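Local coordinates for Tol-Pal system protein TolB (Acinetobacter baumannii, PDB 7MX5) that probably acts in the periplasm as part of the Tol-Pal system, which supports outer membrane invagination during cell division and helps keep that membrane intact, at residues 33-38 with 116-121; 87-92 with 97-102; 301-306 with 325-330; 362-365 with 370-373. All coordinates share one frame; numbering follows the deposited sequence.

Interaction 1 (33-38 with 116-121); sequences ETDLNR and MVSDAI
Asp35 and Ser118 meet where the helical residues 33-37 and 116-121 pass each other. Asp35 CB lies 3.5 Å from Ser118 CB, and its OD2 comes within 3.1 Å of Ser118 OG, although each oxygen has its stronger partner elsewhere. A small serine suits this place because it lets the carboxylate settle close to the second helix. The other half of the contact is apolar. Leu36 crosses the Ile121 side chain at about a right angle and straddles its CG2 methyl, with CD1 at 4.0 Å and CD2 at 4.1 Å from it. Branching at CB makes isoleucine apt here, since CG2 stands anti to the backbone N and faces leucine while CG1 runs off another way.

The next shell fixes the polar ends. Ser118 OG bonds back to Gly114 O, one turn earlier, and Asp35 OD2 is hydrogen-bonded to His115. Its other oxygen, OD1, forms a salt bridge with Arg38 NH2 at 2.8 Å, though the hydrogen bonds in it are weak in angle. The buried carboxylate thus has a partner on each of its oxygens, which would be expected to stabilise its negative charge. Val32, on the same helix as Leu36, touches the side chains of Ser118 and Ile121.

With axes 9.2 Å apart and crossing at -43°, this is a helix-helix interface of the alpha/beta amino-terminal domain of TolB, where helix 110-126 also packs on the mixed sheet.

Interaction 2 (87-92 with 97-102); sequences YQLYDV and YLLNEL
Asn100 OD1 is gripped by two side chains: Gln88 NE2 donates to it over 2.7 Å, and His86 NE2 supplies a second bond. The Gln88 bond is fairly straight (159°), but its donor stands above the carbonyl plane of the asparagine; the two side chains run side by side with their amide planes turned 56° apart. Gln88 NE2 also bonds Asn56 OD1, so both amide hydrogens of this buried glutamine have work to do.

The same amide leans over one face of the Tyr97 ring, NE2 toward the rim. Against the opposite face comes the edge of Tyr90, CD1 leading, in a T-shaped pair with centroids 4.9 Å apart. Tyr90 CG anti to the backbone N (chi1 -168°) brings that edge over Tyr97, and the flat ring of Tyr97 fills the slot between amide and aromatic.

The backbones form an antiparallel ladder, with Tyr87 and Glu101 exchanging two 3.0 Å bonds between their N and O atoms. A classic beta bulge interrupts it, where Leu98 and Leu99 both face Leu89. Leu89 O accepts from Leu99 N at 3.2 Å; Leu98 N also points at it, doubtfully close. On the face shared with Tyr87, Leu89 CB meets Leu99 CB at 3.7 Å.

Strand 96-105 is the outermost of its sheet, while strand 83-91 continues inward to strand 70-78. Tyr87, Leu98 and Leu99 pack on helix 110-126, and Tyr90 and Tyr97 lean on the loop residue Ile58.

Interaction 3 (301-306 with 325-330); sequences GSFNAR and SNYKVA
Two first torsions bring Phe303 and Tyr327 together from backbones whose CA atoms remain 8.7 Å apart. Phe303 holds CG opposite its backbone N (chi1 -174°), which carries its ring across the gap, while Tyr327 keeps CG beside the N (chi1 -62°), swinging its ring back to meet it. Tyr327 CE1 comes down over one face of the phenylalanine near the far rim, 3.8 Å from Phe303 CE1 and 3.9 Å from Phe303 CZ. Tyr327 CD1 follows at 4.1 Å from Phe303 CE1. The ring planes make 57° and the centroids lie 5.5 Å apart, an oblique meeting that is neither a stack nor a T-shaped pair.

Large aromatic residues suit this place because the strands they lead into, 304-309 and 328-333, are not neighbours: strand 315-320 runs between them in one blade of the propeller. The rings bridge over that middle strand, and both rest on its Val319. Phe303 also makes a cation-pi contact with Arg321, which touches Tyr327 as well. Within its own segment, Phe303 CZ sits in plane at the edge of the Arg306 guanidinium, 3.6 Å from NH1, a group that is itself held by salt bridges to Glu262 and Asp348.

Between these segments the chemistry is purely aromatic and small in area, with 78 Å² buried in total. Cohesion here therefore comes from dispersion and shape, and the charge of Arg321 probably adds electrostatic attraction to the Phe303 ring.

Interaction 4 (362-365 with 370-373); sequences YATR and GLLS
A beta hairpin of the propeller domain, strands 359-366 and 369-376, pairs Tyr362 with Ser373 and Thr364 with Leu371 as antiparallel hydrogen-bonded pairs. Ser373 N reaches Tyr362 O at 2.8 Å, and Thr364 N reaches Leu371 O at 3.0 Å in an almost straight bond (174°); the reciprocal bonds close both rings. The strand directions make 140°, a marked twist of the kind propeller blades display.

On the face carrying these four side chains, Tyr362 folds over its partner. Its CG stands between the backbone N and the carbonyl carbon (chi1 62°), which lays the ring across the neighbouring strand, and Ser373 CB makes a CH-pi contact 3.8 Å from the ring centroid. Serine is small enough to fit beneath an aromatic face. A water lies 3.1 Å from Tyr362 OH and gives a weak bond to Ser373 OG, whose stronger partner is Asn384 OD1. Thr364 and Leu371 run side by side, Thr364 CG2 touching Leu371 CD1 at 3.6 Å, while Thr364 OG1 is left to accept from Ser346 N.

The other face pairs Ala363 CB with Leu372 CD2 at 3.9 Å. Further along, Gly370 lets the aliphatic part of Arg365 pass close, CG lying 4.1 Å from Gly370 CA.

Both strands lie inside their sheet, strand 369-376 continuing to strand 382-386. Leu372 packs on Val392 and Pro395 of strand 391-397, in the next blade, and Arg365 reaches Glu391 there in a salt bridge.

How the interactions relate
Interactions 1 and 2 belong to the amino-terminal domain and share a seam: Val117 and Ala120 of helix 110-126 pack on Tyr87, so one face of the hairpin in interaction 2 lies against one helix of interaction 1. Interactions 3 and 4 belong to the propeller, their centres about 16 Å apart, and Val329 CG2 touches Tyr362 CD2 at 3.7 Å. Interactions 1 and 4 are buried; 2 and 3 are partly exposed. Backbone ladders join the two hairpins, one bulged at an edge strand, the other regular within its sheet. Side chains alone join the other two contacts: buried polar groups beside methyls in interaction 1, two rings spanning a strand in interaction 3.

Interaction 1 (33-38 with 116-121)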
loop_
_atom_site.group_PDB
_atom_site.type_symbol
_atom_site.label_atom_id
_atom_site.label_comp_id
_atom_site.label_asym_id
_atom_site.label_seq_id
_atom_site.Cartn_x
_atom_site.Cartn_y
_atom_site.Cartn_z
ATOM N N GLU A 33 12.211 -11.555 11.482
ATOM C CA GLU A 33 11.605 -11.314 12.787
ATOM C C GLU A 33 10.934 -9.948 12.848
ATOM O O GLU A 33 9.903 -9.791 13.512
ATOM C CB GLU A 33 12.667 -11.442 13.881
ATOM C CG GLU A 33 12.165 -11.161 15.288
ATOM C CD GLU A 33 13.282 -11.177 16.312
ATOM O OE1 GLU A 33 14.424 -11.514 15.937
ATOM O OE2 GLU A 33 13.020 -10.853 17.489
ATOM N N THR A 34 11.497 -8.954 12.157
ATOM C CA THR A 34 10.877 -7.634 12.127
ATOM C C THR A 34 9.614 -7.635 11.275
ATOM O O THR A 34 8.618 -6.993 11.631
ATOM C CB THR A 34 11.873 -6.598 11.607
ATOM O OG1 THR A 34 13.102 -6.704 12.338
ATOM C CG2 THR A 34 11.312 -5.192 11.764
ATOM N N ASP A 35 9.636 -8.347 10.147
ATOM C CA ASP A 35 8.452 -8.427 9.297
ATOM C C ASP A 35 7.302 -9.110 10.026
ATOM O O ASP A 35 6.169 -8.616 10.024
ATOM C CB ASP A 35 8.783 -9.172 8.003
ATOM C CG ASP A 35 9.690 -8.379 7.085
ATOM O OD1 ASP A 35 9.717 -7.135 7.194
ATOM O OD2 ASP A 35 10.377 -9.004 6.248
ATOM N N LEU A 36 7.580 -10.253 10.661
ATOM C CA LEU A 36 6.534 -10.976 11.377
ATOM C C LEU A 36 5.932 -10.131 12.493
ATOM O O LEU A 36 4.739 -10.258 12.791
ATOM C CB LEU A 36 7.096 -12.282 11.940
ATOM C CG LEU A 36 7.504 -13.337 10.909
ATOM C CD1 LEU A 36 7.585 -14.714 11.547
ATOM C CD2 LEU A 36 6.539 -13.345 9.731
ATOM N N ASN A 37 6.732 -9.262 13.110
ATOM C CA ASN A 37 6.226 -8.376 14.150
ATOM C C ASN A 37 5.445 -7.193 13.594
ATOM O O ASN A 37 4.782 -6.494 14.368
ATOM C CB ASN A 37 7.378 -7.871 15.021
ATOM C CG ASN A 37 7.657 -8.784 16.199
ATOM O OD1 ASN A 37 6.826 -8.930 17.096
ATOM N ND2 ASN A 37 8.831 -9.405 16.202
ATOM N N ARG A 38 5.507 -6.950 12.285
ATOM C CA ARG A 38 4.705 -5.912 11.649
ATOM C C ARG A 38 3.634 -6.497 10.732
ATOM O O ARG A 38 3.092 -5.787 9.878
ATOM C CB ARG A 38 5.600 -4.927 10.890
ATOM C CG ARG A 38 6.188 -5.440 9.583
ATOM C CD ARG A 38 6.826 -4.297 8.803
ATOM N NE ARG A 38 7.722 -4.764 7.751
ATOM C CZ ARG A 38 7.402 -4.821 6.466
ATOM N NH1 ARG A 38 6.208 -4.452 6.033
ATOM N NH2 ARG A 38 8.304 -5.257 5.592
ATOM N N MET A 116 10.587 -12.102 1.305
ATOM C CA MET A 116 10.036 -13.287 0.656
ATOM C C MET A 116 9.809 -14.407 1.664
ATOM O O MET A 116 8.758 -15.059 1.656
ATOM C CB MET A 116 10.964 -13.754 -0.466
ATOM C CG MET A 116 10.921 -12.890 -1.713
ATOM S SD MET A 116 12.474 -12.922 -2.627
ATOM C CE MET A 116 12.005 -13.885 -4.063
ATOM N N VAL A 117 10.791 -14.646 2.536
ATOM C CA VAL A 117 10.636 -15.657 3.578
ATOM C C VAL A 117 9.458 -15.311 4.480
ATOM O O VAL A 117 8.635 -16.174 4.813
ATOM C CB VAL A 117 11.941 -15.799 4.383
ATOM C CG1 VAL A 117 11.736 -16.715 5.579
ATOM C CG2 VAL A 117 13.060 -16.317 3.490
ATOM N N SER A 118 9.352 -14.043 4.878
ATOM C CA SER A 118 8.242 -13.619 5.723
ATOM C C SER A 118 6.910 -13.712 4.990
ATOM O O SER A 118 5.884 -14.015 5.611
ATOM C CB SER A 118 8.476 -12.192 6.214
ATOM O OG SER A 118 9.775 -12.050 6.764
ATOM N N ASP A 119 6.902 -13.451 3.681
ATOM C CA ASP A 119 5.675 -13.597 2.906
ATOM C C ASP A 119 5.208 -15.047 2.888
ATOM O O ASP A 119 4.003 -15.321 2.949
ATOM C CB ASP A 119 5.887 -13.087 1.479
ATOM C CG ASP A 119 5.632 -11.599 1.346
ATOM O OD1 ASP A 119 5.429 -10.932 2.381
ATOM O OD2 ASP A 119 5.634 -11.095 0.203
ATOM N N ALA A 120 6.150 -15.990 2.811
ATOM C CA ALA A 120 5.784 -17.402 2.805
ATOM C C ALA A 120 5.303 -17.854 4.177
ATOM O O ALA A 120 4.380 -18.672 4.278
ATOM C CB ALA A 120 6.969 -18.249 2.342
ATOM N N ILE A 121 5.918 -17.339 5.245
ATOM C CA ILE A 121 5.475 -17.675 6.596
ATOM C C ILE A 121 4.061 -17.162 6.832
ATOM O O ILE A 121 3.210 -17.869 7.384
ATOM C CB ILE A 121 6.462 -17.114 7.638
ATOM C CG1 ILE A 121 7.828 -17.789 7.503
ATOM C CG2 ILE A 121 5.913 -17.292 9.046
ATOM C CD1 ILE A 121 8.880 -17.225 8.434
#

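Interaction 2 (87-92 with 97-102)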
loop_
_atom_site.group_PDB
_atom_site.type_symbol
_atom_site.label_atom_id
_atom_site.label_comp_id
_atom_site.label_asym_id
_atom_site.label_seq_id
_atom_site.Cartn_x
_atom_site.Cartn_y
_atom_site.Cartn_z
ATOM N N TYR A 87 15.070 -22.508 4.842
ATOM C CA TYR A 87 14.271 -22.157 6.005
ATOM C C TYR A 87 13.071 -23.085 6.124
ATOM O O TYR A 87 12.602 -23.656 5.134
ATOM C CB TYR A 87 13.801 -20.694 5.944
ATOM C CG TYR A 87 12.864 -20.382 4.799
ATOM C CD1 TYR A 87 13.358 -20.064 3.541
ATOM C CD2 TYR A 87 11.486 -20.389 4.980
ATOM C CE1 TYR A 87 12.506 -19.772 2.492
ATOM C CE2 TYR A 87 10.628 -20.099 3.937
ATOM C CZ TYR A 87 11.142 -19.790 2.696
ATOM O OH TYR A 87 10.292 -19.500 1.654
ATOM N N GLN A 88 12.581 -23.230 7.354
ATOM C CA GLN A 88 11.437 -24.081 7.644
ATOM C C GLN A 88 10.484 -23.352 8.580
ATOM O O GLN A 88 10.873 -22.441 9.315
ATOM C CB GLN A 88 11.861 -25.414 8.276
ATOM C CG GLN A 88 12.775 -26.261 7.413
ATOM C CD GLN A 88 13.268 -27.500 8.134
ATOM O OE1 GLN A 88 13.669 -27.438 9.297
ATOM N NE2 GLN A 88 13.241 -28.635 7.446
ATOM N N LEU A 89 9.221 -23.769 8.537
ATOM C CA LEU A 89 8.191 -23.294 9.453
ATOM C C LEU A 89 7.537 -24.511 10.086
ATOM O O LEU A 89 6.950 -25.337 9.380
ATOM C CB LEU A 89 7.152 -22.433 8.729
ATOM C CG LEU A 89 5.958 -21.958 9.561
ATOM C CD1 LEU A 89 6.423 -21.269 10.835
ATOM C CD2 LEU A 89 5.064 -21.037 8.745
ATOM N N TYR A 90 7.640 -24.625 11.407
ATOM C CA TYR A 90 7.206 -25.814 12.128
ATOM C C TYR A 90 5.959 -25.503 12.944
ATOM O O TYR A 90 5.973 -24.604 13.791
ATOM C CB TYR A 90 8.317 -26.338 13.036
ATOM C CG TYR A 90 8.048 -27.721 13.581
ATOM C CD1 TYR A 90 8.249 -28.848 12.796
ATOM C CD2 TYR A 90 7.589 -27.902 14.879
ATOM C CE1 TYR A 90 8.004 -30.115 13.286
ATOM C CE2 TYR A 90 7.341 -29.166 15.380
ATOM C CZ TYR A 90 7.550 -30.268 14.579
ATOM O OH TYR A 90 7.305 -31.531 15.069
ATOM N N ASP A 91 4.888 -26.254 12.688
ATOM C CA ASP A 91 3.695 -26.217 13.524
ATOM C C ASP A 91 3.912 -27.142 14.716
ATOM O O ASP A 91 4.115 -28.348 14.541
ATOM C CB ASP A 91 2.469 -26.639 12.715
ATOM C CG ASP A 91 1.160 -26.403 13.454
ATOM O OD1 ASP A 91 1.020 -26.861 14.608
ATOM O OD2 ASP A 91 0.261 -25.762 12.871
ATOM N N VAL A 92 3.874 -26.582 15.925
ATOM C CA VAL A 92 4.214 -27.361 17.111
ATOM C C VAL A 92 3.053 -28.255 17.532
ATOM O O VAL A 92 3.252 -29.432 17.857
ATOM C CB VAL A 92 4.658 -26.423 18.248
ATOM C CG1 VAL A 92 4.424 -27.069 19.607
ATOM C CG2 VAL A 92 6.120 -26.044 18.077
ATOM N N TYR A 97 5.868 -29.774 9.614
ATOM C CA TYR A 97 6.414 -28.598 8.954
ATOM C C TYR A 97 5.354 -27.965 8.062
ATOM O O TYR A 97 4.745 -28.646 7.231
ATOM C CB TYR A 97 7.647 -28.959 8.124
ATOM C CG TYR A 97 8.890 -29.201 8.945
ATOM C CD1 TYR A 97 9.540 -28.152 9.582
ATOM C CD2 TYR A 97 9.418 -30.478 9.081
ATOM C CE1 TYR A 97 10.678 -28.367 10.334
ATOM C CE2 TYR A 97 10.556 -30.703 9.830
ATOM C CZ TYR A 97 11.181 -29.644 10.454
ATOM O OH TYR A 97 12.314 -29.861 11.202
ATOM N N LEU A 98 5.135 -26.665 8.243
ATOM C CA LEU A 98 4.279 -25.912 7.337
ATOM C C LEU A 98 5.036 -25.414 6.118
ATOM O O LEU A 98 4.430 -25.215 5.058
ATOM C CB LEU A 98 3.641 -24.729 8.071
ATOM C CG LEU A 98 2.668 -25.094 9.194
ATOM C CD1 LEU A 98 1.923 -23.864 9.683
ATOM C CD2 LEU A 98 1.693 -26.167 8.732
ATOM N N LEU A 99 6.347 -25.214 6.244
ATOM C CA LEU A 99 7.196 -24.811 5.133
ATOM C C LEU A 99 8.536 -25.520 5.238
ATOM O O LEU A 99 9.051 -25.735 6.338
ATOM C CB LEU A 99 7.424 -23.293 5.107
ATOM C CG LEU A 99 6.210 -22.378 4.940
ATOM C CD1 LEU A 99 6.588 -20.943 5.268
ATOM C CD2 LEU A 99 5.647 -22.482 3.531
ATOM N N ASN A 100 9.089 -25.888 4.083
ATOM C CA ASN A 100 10.450 -26.421 3.987
ATOM C C ASN A 100 10.963 -26.009 2.605
ATOM O O ASN A 100 10.822 -26.750 1.631
ATOM C CB ASN A 100 10.494 -27.929 4.182
ATOM C CG ASN A 100 11.888 -28.501 3.993
ATOM O OD1 ASN A 100 12.802 -28.210 4.766
ATOM N ND2 ASN A 100 12.058 -29.320 2.960
ATOM N N GLU A 101 11.544 -24.815 2.538
ATOM C CA GLU A 101 11.846 -24.175 1.269
ATOM C C GLU A 101 13.299 -23.727 1.221
ATOM O O GLU A 101 13.928 -23.474 2.253
ATOM C CB GLU A 101 10.934 -22.962 1.029
ATOM C CG GLU A 101 9.448 -23.276 1.092
ATOM C CD GLU A 101 8.925 -23.885 -0.193
ATOM O OE1 GLU A 101 9.716 -24.041 -1.147
ATOM O OE2 GLU A 101 7.720 -24.208 -0.249
ATOM N N LEU A 102 13.820 -23.634 0.001
ATOM C CA LEU A 102 15.113 -23.024 -0.273
ATOM C C LEU A 102 14.902 -21.855 -1.222
ATOM O O LEU A 102 14.183 -21.982 -2.218
ATOM C CB LEU A 102 16.093 -24.027 -0.887
ATOM C CG LEU A 102 17.505 -23.475 -1.106
ATOM C CD1 LEU A 102 18.462 -23.978 -0.034
ATOM C CD2 LEU A 102 18.019 -23.807 -2.499
#

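Interaction 3 (301-306 with 325-330)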
loop_
_atom_site.group_PDB
_atom_site.type_symbol
_atom_site.label_atom_id
_atom_site.label_comp_id
_atom_site.label_asym_id
_atom_site.label_seq_id
_atom_site.Cartn_x
_atom_site.Cartn_y
_atom_site.Cartn_z
ATOM N N GLY A 301 -23.362 9.204 7.183
ATOM C CA GLY A 301 -22.650 10.441 7.425
ATOM C C GLY A 301 -22.902 11.498 6.367
ATOM O O GLY A 301 -23.590 11.292 5.367
ATOM N N SER A 302 -22.313 12.668 6.609
ATOM C CA SER A 302 -22.437 13.815 5.723
ATOM C C SER A 302 -21.240 13.983 4.798
ATOM O O SER A 302 -21.211 14.936 4.013
ATOM C CB SER A 302 -22.630 15.092 6.544
ATOM O OG SER A 302 -21.896 15.023 7.754
ATOM N N PHE A 303 -20.257 13.090 4.870
ATOM C CA PHE A 303 -19.040 13.233 4.078
ATOM C C PHE A 303 -18.422 11.861 3.868
ATOM O O PHE A 303 -17.994 11.217 4.830
ATOM C CB PHE A 303 -18.051 14.175 4.769
ATOM C CG PHE A 303 -16.828 14.492 3.950
ATOM C CD1 PHE A 303 -15.745 13.626 3.925
ATOM C CD2 PHE A 303 -16.755 15.666 3.220
ATOM C CE1 PHE A 303 -14.621 13.919 3.175
ATOM C CE2 PHE A 303 -15.633 15.966 2.470
ATOM C CZ PHE A 303 -14.564 15.091 2.447
ATOM N N ASN A 304 -18.380 11.423 2.612
ATOM C CA ASN A 304 -17.672 10.211 2.217
ATOM C C ASN A 304 -16.999 10.494 0.885
ATOM O O ASN A 304 -17.675 10.842 -0.087
ATOM C CB ASN A 304 -18.622 9.015 2.105
ATOM C CG ASN A 304 -19.299 8.681 3.420
ATOM O OD1 ASN A 304 -18.824 7.837 4.179
ATOM N ND2 ASN A 304 -20.419 9.342 3.694
ATOM N N ALA A 305 -15.677 10.360 0.838
ATOM C CA ALA A 305 -14.938 10.782 -0.343
ATOM C C ALA A 305 -13.616 10.032 -0.413
ATOM O O ALA A 305 -13.217 9.340 0.527
ATOM C CB ALA A 305 -14.702 12.294 -0.333
ATOM N N ARG A 306 -12.942 10.187 -1.555
ATOM C CA ARG A 306 -11.602 9.644 -1.777
ATOM C C ARG A 306 -11.577 8.129 -1.572
ATOM O O ARG A 306 -10.729 7.585 -0.861
ATOM C CB ARG A 306 -10.571 10.341 -0.884
ATOM C CG ARG A 306 -10.177 11.740 -1.352
ATOM C CD ARG A 306 -11.186 12.792 -0.918
ATOM N NE ARG A 306 -11.392 13.812 -1.940
ATOM C CZ ARG A 306 -12.210 14.850 -1.810
ATOM N NH1 ARG A 306 -12.913 15.043 -0.706
ATOM N NH2 ARG A 306 -12.324 15.715 -2.813
ATOM N N SER A 325 -17.404 15.250 14.174
ATOM C CA SER A 325 -15.958 15.168 14.293
ATOM C C SER A 325 -15.295 15.421 12.934
ATOM O O SER A 325 -15.929 15.941 12.004
ATOM C CB SER A 325 -15.581 13.811 14.893
ATOM O OG SER A 325 -14.370 13.897 15.622
ATOM N N ASN A 326 -14.020 15.048 12.819
ATOM C CA ASN A 326 -13.204 15.355 11.658
ATOM C C ASN A 326 -13.010 14.112 10.787
ATOM O O ASN A 326 -13.774 13.140 10.885
ATOM C CB ASN A 326 -11.877 15.956 12.130
ATOM C CG ASN A 326 -12.023 17.393 12.587
ATOM O OD1 ASN A 326 -12.789 17.689 13.504
ATOM N ND2 ASN A 326 -11.290 18.296 11.945
ATOM N N TYR A 327 -11.993 14.149 9.928
ATOM C CA TYR A 327 -11.803 13.114 8.923
ATOM C C TYR A 327 -11.403 11.792 9.564
ATOM O O TYR A 327 -10.604 11.753 10.505
ATOM C CB TYR A 327 -10.739 13.546 7.914
ATOM C CG TYR A 327 -11.091 14.798 7.143
ATOM C CD1 TYR A 327 -12.218 14.846 6.334
ATOM C CD2 TYR A 327 -10.299 15.935 7.231
ATOM C CE1 TYR A 327 -12.544 15.991 5.631
ATOM C CE2 TYR A 327 -10.617 17.084 6.530
ATOM C CZ TYR A 327 -11.741 17.106 5.732
ATOM O OH TYR A 327 -12.061 18.247 5.034
ATOM N N LYS A 328 -11.966 10.704 9.045
ATOM C CA LYS A 328 -11.634 9.357 9.483
ATOM C C LYS A 328 -11.350 8.488 8.269
ATOM O O LYS A 328 -11.988 8.641 7.223
ATOM C CB LYS A 328 -12.769 8.725 10.304
ATOM C CG LYS A 328 -13.528 9.690 11.197
ATOM C CD LYS A 328 -12.907 9.765 12.581
ATOM C CE LYS A 328 -13.394 10.991 13.336
ATOM N NZ LYS A 328 -13.592 10.705 14.782
ATOM N N VAL A 329 -10.386 7.585 8.409
ATOM C CA VAL A 329 -10.196 6.518 7.434
ATOM C C VAL A 329 -11.202 5.421 7.754
ATOM O O VAL A 329 -11.236 4.907 8.875
ATOM C CB VAL A 329 -8.758 5.982 7.463
ATOM C CG1 VAL A 329 -8.607 4.815 6.498
ATOM C CG2 VAL A 329 -7.774 7.090 7.125
ATOM N N ALA A 330 -12.040 5.077 6.780
ATOM C CA ALA A 330 -13.110 4.116 6.993
ATOM C C ALA A 330 -13.060 3.029 5.929
ATOM O O ALA A 330 -12.524 3.220 4.834
ATOM C CB ALA A 330 -14.487 4.793 6.985
#

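Interaction 4 (362-365 with 370-373)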
loop_
_atom_site.group_PDB
_atom_site.type_symbol
_atom_site.label_atom_id
_atom_site.label_comp_id
_atom_site.label_asym_id
_atom_site.label_seq_id
_atom_site.Cartn_x
_atom_site.Cartn_y
_atom_site.Cartn_z
ATOM N N TYR A 362 -2.123 5.436 4.393
ATOM C CA TYR A 362 -2.725 6.753 4.246
ATOM C C TYR A 362 -1.772 7.788 4.823
ATOM O O TYR A 362 -0.868 7.464 5.598
ATOM C CB TYR A 362 -4.094 6.829 4.935
ATOM C CG TYR A 362 -4.049 6.591 6.428
ATOM C CD1 TYR A 362 -3.921 5.308 6.944
ATOM C CD2 TYR A 362 -4.133 7.651 7.323
ATOM C CE1 TYR A 362 -3.878 5.086 8.307
ATOM C CE2 TYR A 362 -4.091 7.438 8.688
ATOM C CZ TYR A 362 -3.965 6.154 9.174
ATOM O OH TYR A 362 -3.919 5.936 10.531
ATOM N N ALA A 363 -1.985 9.039 4.430
ATOM C CA ALA A 363 -1.165 10.154 4.882
ATOM C C ALA A 363 -1.896 10.916 5.978
ATOM O O ALA A 363 -3.079 11.245 5.829
ATOM C CB ALA A 363 -0.826 11.090 3.720
ATOM N N THR A 364 -1.195 11.192 7.073
ATOM C CA THR A 364 -1.768 11.912 8.202
ATOM C C THR A 364 -0.660 12.714 8.875
ATOM O O THR A 364 0.472 12.776 8.385
ATOM C CB THR A 364 -2.452 10.943 9.176
ATOM O OG1 THR A 364 -2.984 11.676 10.288
ATOM C CG2 THR A 364 -1.459 9.912 9.685
ATOM N N ARG A 365 -0.991 13.334 10.007
ATOM C CA ARG A 365 -0.039 14.137 10.764
ATOM C C ARG A 365 -0.159 13.801 12.240
ATOM O O ARG A 365 -1.259 13.834 12.801
ATOM C CB ARG A 365 -0.276 15.637 10.547
ATOM C CG ARG A 365 0.063 16.129 9.150
ATOM C CD ARG A 365 -0.484 17.528 8.916
ATOM N NE ARG A 365 -0.284 17.970 7.540
ATOM C CZ ARG A 365 -0.624 19.166 7.081
ATOM N NH1 ARG A 365 -1.187 20.072 7.864
ATOM N NH2 ARG A 365 -0.395 19.460 5.804
ATOM N N GLY A 370 4.656 15.147 9.401
ATOM C CA GLY A 370 3.823 14.625 8.337
ATOM C C GLY A 370 4.303 13.241 7.953
ATOM O O GLY A 370 5.453 13.080 7.534
ATOM N N LEU A 371 3.448 12.232 8.100
ATOM C CA LEU A 371 3.892 10.850 8.019
ATOM C C LEU A 371 2.882 10.004 7.258
ATOM O O LEU A 371 1.735 10.402 7.036
ATOM C CB LEU A 371 4.113 10.262 9.418
ATOM C CG LEU A 371 2.956 10.388 10.415
ATOM C CD1 LEU A 371 2.040 9.174 10.363
ATOM C CD2 LEU A 371 3.490 10.591 11.821
ATOM N N LEU A 372 3.332 8.815 6.867
ATOM C CA LEU A 372 2.467 7.765 6.354
ATOM C C LEU A 372 2.143 6.794 7.481
ATOM O O LEU A 372 2.993 6.501 8.326
ATOM C CB LEU A 372 3.130 7.010 5.201
ATOM C CG LEU A 372 3.307 7.718 3.857
ATOM C CD1 LEU A 372 3.677 6.710 2.779
ATOM C CD2 LEU A 372 2.054 8.488 3.470
ATOM N N SER A 373 0.909 6.299 7.490
ATOM C CA SER A 373 0.477 5.316 8.470
ATOM C C SER A 373 -0.090 4.103 7.749
ATOM O O SER A 373 -0.839 4.243 6.778
ATOM C CB SER A 373 -0.572 5.897 9.426
ATOM O OG SER A 373 0.042 6.521 10.540
HETATM O O HOH W 1 -2.300 7.241 12.833
#